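Local coordinates for protein PTS system glucose-specific EIIA component (PDB 2GPR) that probably takes a phosphoryl group from phospho-HPr onto a histidine and passes it to the EIIB domain during phosphorylating uptake of glucose, at residues G80-S85 / K118-K123; I40-N45 / V110-V115. All blocks are in the same frame, centred on the assembly; numbering follows the deposited sequence.

Contact 1 (G80-S85 / K118-K123); sequences GLDTVS and KVPSIK
Leu81 turns toward Ser121, Pro120 and the backbone of Lys123: CB and CD2 lie against Ser121, while CD1 reaches Lys123 O. CB sits 3.5 Å from Ser121 O and also faces the ring of Pro120 at longer range. At the fork the two methyls divide, CD1 being 3.6 Å from Lys123 O and CD2 3.4 Å from Ser121 CB. With Ser121 OG anti to its own backbone N (chi1 -179°), the hydroxyl lies farther than CB from the leucine methyl. There it accepts from Lys123 N in an ST turn and bonds to the carboxylate of Glu25.

The backbones come close at Gly80, where Ser121 O takes the space a CB would need; the positive phi (56°) also suits glycine. Gly80 CA is 3.5 Å from Ile122 CA and makes a CA-H...O contact to Lys123 O. Leu81 N gives Ser121 O a bent, weak hydrogen bond of 2.6 Å. Val119 presents CB and both methyls to Leu81 O, with CB 3.0 Å from the oxygen. Pro120 meets Asp82 CB through CD and CG, the two side chains crossing at about a right angle. After Asp82 the chain enters a 3-10 segment, where Ser85 N and OG grip Asp82 O from opposite faces of its carbonyl plane. Thr83 OG1 bonds to Ile79 O, and the threonine touches His63, which by similarity is important for phospho-donor activity.

Carbonyl oxygens set against aliphatic carbons, with one weak hydrogen bond between the segments, imply that shape and backbone fit join this turn beside the probable phosphorylation site to the loop after helix 112-118.

Contact 2 (I40-N45 / V110-V115); sequences INPKSN and VDLKSV
Val110 O lies beside the CB-ND2 side of the Asn45 amide and Leu112 CB beyond its ND2 end, both near the amide plane rather than over a face. ND2 is 3.6 Å from Val110 O and 3.8 Å from Leu112 CB; chi1 of -41° puts CG beside the backbone N. The puckered ring of Pro42 is met at its CB corner by Leu112 CD2 (3.4 Å), which approaches obliquely from one face; the side chains cross at about a right angle. The same methyl rests 3.2 Å from Ser44 O, wedging between the proline and the turn that follows it. On the carboxylate of Asp111, Ser114 N reaches OD1 from 52° above the plane at 2.8 Å, capping the first turn of helix 112-118. Across the segments Val110 N donates a weak, long bond (3.4 Å) to Asn45 O, an acceptor whose place is less sure.

Leu112, buried at the start of helix 112-118, thus packs on the end of strand 36-42. Ser44 OG holds Asp15 N on the way out of that strand. Strand 46-48, next in the chain, runs antiparallel to 106-110 in a three-stranded sheet, whereas strand 36-42 lies between 16-19 and 124-130 in the larger sheet.

The centres of contacts 1 and 2 lie 10 Å apart on the same side of the molecule, and their segments alternate along the chain: 40-45, 80-85, 110-115, 118-123. Helix 112-118 joins them, its start belonging to contact 2 and the loop beyond it to contact 1. Ile122 bridges the two, with CD1 3.5 Å from Leu112 CD2 and its carbonyl O 3.1 Å from Pro42 CG. Strand 124-130 then runs antiparallel between 36-42 and 74-78 in the seven-stranded sheet. Loop 80-85 of contact 1 lies beside His78, the probable phosphoryl carrier, and His63, probably important for phospho-donor activity; both probably bind a zinc shared with glycerol kinase. Contact 2 lies farther off.

Contact 1 (G80-S85 / K118-K123)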
loop_
_atom_site.group_PDB
_atom_site.type_symbol
_atom_site.label_atom_id
_atom_site.label_comp_id
_atom_site.label_asym_id
_atom_site.label_seq_id
_atom_site.Cartn_x
_atom_site.Cartn_y
_atom_site.Cartn_z
ATOM N N GLY A 80 -0.043 -8.495 -2.247
ATOM C CA GLY A 80 0.644 -9.789 -2.203
ATOM C C GLY A 80 2.053 -9.757 -2.806
ATOM O O GLY A 80 2.730 -8.749 -2.848
ATOM N N LEU A 81 2.469 -10.898 -3.269
ATOM C CA LEU A 81 3.749 -11.124 -3.861
ATOM C C LEU A 81 3.520 -11.868 -5.219
ATOM O O LEU A 81 2.577 -12.655 -5.362
ATOM C CB LEU A 81 4.605 -11.965 -2.873
ATOM C CG LEU A 81 5.492 -11.172 -1.902
ATOM C CD1 LEU A 81 4.867 -9.866 -1.448
ATOM C CD2 LEU A 81 5.805 -12.001 -0.677
ATOM N N ASP A 82 4.356 -11.564 -6.238
ATOM C CA ASP A 82 4.325 -12.147 -7.606
ATOM C C ASP A 82 3.088 -11.917 -8.426
ATOM O O ASP A 82 3.037 -12.327 -9.570
ATOM C CB ASP A 82 4.878 -13.580 -7.802
ATOM C CG ASP A 82 6.348 -13.622 -8.068
ATOM O OD1 ASP A 82 7.063 -12.614 -8.078
ATOM O OD2 ASP A 82 6.800 -14.858 -8.205
ATOM N N THR A 83 2.108 -11.284 -7.836
ATOM C CA THR A 83 0.842 -10.952 -8.481
ATOM C C THR A 83 0.903 -10.447 -9.953
ATOM O O THR A 83 -0.101 -10.567 -10.671
ATOM C CB THR A 83 0.133 -9.949 -7.582
ATOM O OG1 THR A 83 1.097 -9.013 -7.100
ATOM C CG2 THR A 83 -0.444 -10.710 -6.406
ATOM N N VAL A 84 2.063 -9.863 -10.415
ATOM C CA VAL A 84 2.204 -9.432 -11.812
ATOM C C VAL A 84 2.000 -10.640 -12.749
ATOM O O VAL A 84 1.477 -10.553 -13.842
ATOM C CB VAL A 84 3.542 -8.755 -12.092
ATOM C CG1 VAL A 84 4.629 -9.806 -12.194
ATOM C CG2 VAL A 84 3.477 -7.988 -13.415
ATOM N N SER A 85 2.416 -11.780 -12.262
ATOM C CA SER A 85 2.308 -13.049 -12.915
ATOM C C SER A 85 0.889 -13.425 -13.293
ATOM O O SER A 85 0.692 -14.241 -14.179
ATOM C CB SER A 85 2.659 -14.069 -11.902
ATOM O OG SER A 85 1.644 -14.037 -10.901
ATOM N N LYS A 118 -2.395 -19.007 -6.019
ATOM C CA LYS A 118 -1.574 -18.716 -7.166
ATOM C C LYS A 118 -0.199 -18.076 -6.837
ATOM O O LYS A 118 0.774 -18.227 -7.572
ATOM C CB LYS A 118 -2.364 -17.926 -8.187
ATOM C CG LYS A 118 -3.468 -18.775 -8.789
ATOM C CD LYS A 118 -4.372 -17.984 -9.717
ATOM C CE LYS A 118 -5.695 -18.671 -10.025
ATOM N NZ LYS A 118 -6.605 -17.797 -10.789
ATOM N N VAL A 119 -0.088 -17.373 -5.720
ATOM C CA VAL A 119 1.159 -16.684 -5.405
ATOM C C VAL A 119 1.793 -17.075 -4.091
ATOM O O VAL A 119 1.194 -17.699 -3.214
ATOM C CB VAL A 119 0.949 -15.186 -5.430
ATOM C CG1 VAL A 119 0.565 -14.764 -6.845
ATOM C CG2 VAL A 119 -0.151 -14.823 -4.428
ATOM N N PRO A 120 3.036 -16.658 -3.964
ATOM C CA PRO A 120 3.799 -16.933 -2.783
ATOM C C PRO A 120 3.217 -16.319 -1.533
ATOM O O PRO A 120 3.283 -16.922 -0.475
ATOM C CB PRO A 120 5.227 -16.413 -3.033
ATOM C CG PRO A 120 5.314 -15.993 -4.488
ATOM C CD PRO A 120 3.899 -16.095 -5.055
ATOM N N SER A 121 2.653 -15.122 -1.644
ATOM C CA SER A 121 2.096 -14.485 -0.458
ATOM C C SER A 121 1.127 -13.364 -0.776
ATOM O O SER A 121 1.349 -12.633 -1.729
ATOM C CB SER A 121 3.211 -13.951 0.421
ATOM O OG SER A 121 2.652 -13.364 1.568
ATOM N N ILE A 122 0.048 -13.214 0.036
ATOM C CA ILE A 122 -0.880 -12.090 -0.126
ATOM C C ILE A 122 -0.542 -10.928 0.818
ATOM O O ILE A 122 -1.203 -9.894 0.827
ATOM C CB ILE A 122 -2.369 -12.394 -0.135
ATOM C CG1 ILE A 122 -2.818 -13.006 1.180
ATOM C CG2 ILE A 122 -2.796 -13.235 -1.315
ATOM C CD1 ILE A 122 -4.108 -12.371 1.679
ATOM N N LYS A 123 0.466 -11.124 1.634
ATOM C CA LYS A 123 0.914 -10.074 2.489
ATOM C C LYS A 123 1.292 -8.936 1.559
ATOM O O LYS A 123 2.025 -9.178 0.620
ATOM C CB LYS A 123 2.113 -10.562 3.250
ATOM C CG LYS A 123 1.758 -11.395 4.477
ATOM C CD LYS A 123 3.044 -11.771 5.209
ATOM C CE LYS A 123 3.034 -13.165 5.795
ATOM N NZ LYS A 123 4.375 -13.603 6.233
#

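Contact 2 (I40-N45 / V110-V115)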
loop_
_atom_site.group_PDB
_atom_site.type_symbol
_atom_site.label_atom_id
_atom_site.label_comp_id
_atom_site.label_asym_id
_atom_site.label_seq_id
_atom_site.Cartn_x
_atom_site.Cartn_y
_atom_site.Cartn_z
ATOM N N ILE A 40 0.945 -5.566 5.142
ATOM C CA ILE A 40 -0.301 -5.859 5.661
ATOM C C ILE A 40 -0.739 -7.228 5.257
ATOM O O ILE A 40 -0.518 -7.675 4.128
ATOM C CB ILE A 40 -1.355 -4.733 5.404
ATOM C CG1 ILE A 40 -2.538 -4.824 6.406
ATOM C CG2 ILE A 40 -1.895 -4.682 3.965
ATOM C CD1 ILE A 40 -3.489 -3.612 6.364
ATOM N N ASN A 41 -1.274 -7.919 6.281
ATOM C CA ASN A 41 -1.931 -9.197 6.168
ATOM C C ASN A 41 -3.410 -8.895 5.950
ATOM O O ASN A 41 -4.170 -8.631 6.931
ATOM C CB ASN A 41 -1.741 -10.054 7.400
ATOM C CG ASN A 41 -1.240 -11.361 6.955
ATOM O OD1 ASN A 41 -1.754 -11.910 5.970
ATOM N ND2 ASN A 41 -0.073 -11.722 7.479
ATOM N N PRO A 42 -3.786 -8.848 4.653
ATOM C CA PRO A 42 -5.131 -8.542 4.276
ATOM C C PRO A 42 -6.140 -9.541 4.841
ATOM O O PRO A 42 -6.077 -10.737 4.593
ATOM C CB PRO A 42 -5.202 -8.561 2.739
ATOM C CG PRO A 42 -3.895 -9.154 2.254
ATOM C CD PRO A 42 -3.005 -9.314 3.479
ATOM N N LYS A 43 -7.063 -9.003 5.607
ATOM C CA LYS A 43 -8.158 -9.741 6.140
ATOM C C LYS A 43 -9.308 -9.567 5.209
ATOM O O LYS A 43 -10.078 -10.510 5.022
ATOM C CB LYS A 43 -8.600 -9.266 7.493
ATOM C CG LYS A 43 -7.641 -9.611 8.598
ATOM C CD LYS A 43 -8.238 -9.216 9.938
ATOM C CE LYS A 43 -7.235 -9.211 11.080
ATOM N NZ LYS A 43 -6.972 -10.564 11.587
ATOM N N SER A 44 -9.456 -8.331 4.680
ATOM C CA SER A 44 -10.536 -7.973 3.734
ATOM C C SER A 44 -10.100 -8.020 2.260
ATOM O O SER A 44 -8.966 -8.277 1.957
ATOM C CB SER A 44 -11.282 -6.684 4.077
ATOM O OG SER A 44 -10.446 -5.557 3.874
ATOM N N ASN A 45 -11.015 -7.783 1.337
ATOM C CA ASN A 45 -10.647 -7.856 -0.050
ATOM C C ASN A 45 -10.383 -6.527 -0.671
ATOM O O ASN A 45 -9.499 -6.382 -1.548
ATOM C CB ASN A 45 -11.719 -8.569 -0.838
ATOM C CG ASN A 45 -12.214 -9.739 -0.045
ATOM O OD1 ASN A 45 -13.167 -9.559 0.735
ATOM N ND2 ASN A 45 -11.443 -10.852 -0.043
ATOM N N VAL A 110 -9.807 -7.632 -4.642
ATOM C CA VAL A 110 -9.044 -8.842 -4.949
ATOM C C VAL A 110 -9.655 -10.158 -4.503
ATOM O O VAL A 110 -9.967 -10.358 -3.339
ATOM C CB VAL A 110 -7.651 -8.782 -4.378
ATOM C CG1 VAL A 110 -6.872 -9.997 -4.853
ATOM C CG2 VAL A 110 -6.983 -7.514 -4.849
ATOM N N ASP A 111 -9.700 -11.113 -5.408
ATOM C CA ASP A 111 -10.160 -12.403 -4.988
ATOM C C ASP A 111 -9.057 -13.032 -4.214
ATOM O O ASP A 111 -8.391 -13.932 -4.736
ATOM C CB ASP A 111 -10.544 -13.304 -6.139
ATOM C CG ASP A 111 -11.260 -14.550 -5.715
ATOM O OD1 ASP A 111 -10.860 -15.085 -4.602
ATOM O OD2 ASP A 111 -12.010 -15.132 -6.447
ATOM N N LEU A 112 -8.950 -12.614 -2.962
ATOM C CA LEU A 112 -7.957 -13.103 -2.057
ATOM C C LEU A 112 -7.882 -14.608 -2.001
ATOM O O LEU A 112 -6.764 -15.161 -2.062
ATOM C CB LEU A 112 -8.053 -12.454 -0.667
ATOM C CG LEU A 112 -6.896 -11.499 -0.399
ATOM C CD1 LEU A 112 -6.694 -10.581 -1.588
ATOM C CD2 LEU A 112 -7.123 -10.694 0.890
ATOM N N LYS A 113 -9.058 -15.288 -1.896
ATOM C CA LYS A 113 -9.060 -16.753 -1.858
ATOM C C LYS A 113 -8.389 -17.332 -3.065
ATOM O O LYS A 113 -7.607 -18.253 -2.947
ATOM C CB LYS A 113 -10.410 -17.402 -1.717
ATOM C CG LYS A 113 -10.358 -18.920 -1.957
ATOM C CD LYS A 113 -11.703 -19.640 -1.735
ATOM C CE LYS A 113 -11.705 -21.109 -2.152
ATOM N NZ LYS A 113 -10.986 -22.015 -1.225
ATOM N N SER A 114 -8.701 -16.817 -4.234
ATOM C CA SER A 114 -8.062 -17.359 -5.407
ATOM C C SER A 114 -6.596 -17.033 -5.442
ATOM O O SER A 114 -5.748 -17.917 -5.416
ATOM C CB SER A 114 -8.765 -16.918 -6.655
ATOM O OG SER A 114 -10.166 -17.012 -6.430
ATOM N N VAL A 115 -6.311 -15.750 -5.469
ATOM C CA VAL A 115 -4.945 -15.254 -5.516
ATOM C C VAL A 115 -4.008 -15.918 -4.550
ATOM O O VAL A 115 -2.857 -16.186 -4.876
ATOM C CB VAL A 115 -4.924 -13.782 -5.280
ATOM C CG1 VAL A 115 -3.549 -13.279 -5.580
ATOM C CG2 VAL A 115 -5.921 -13.138 -6.212
#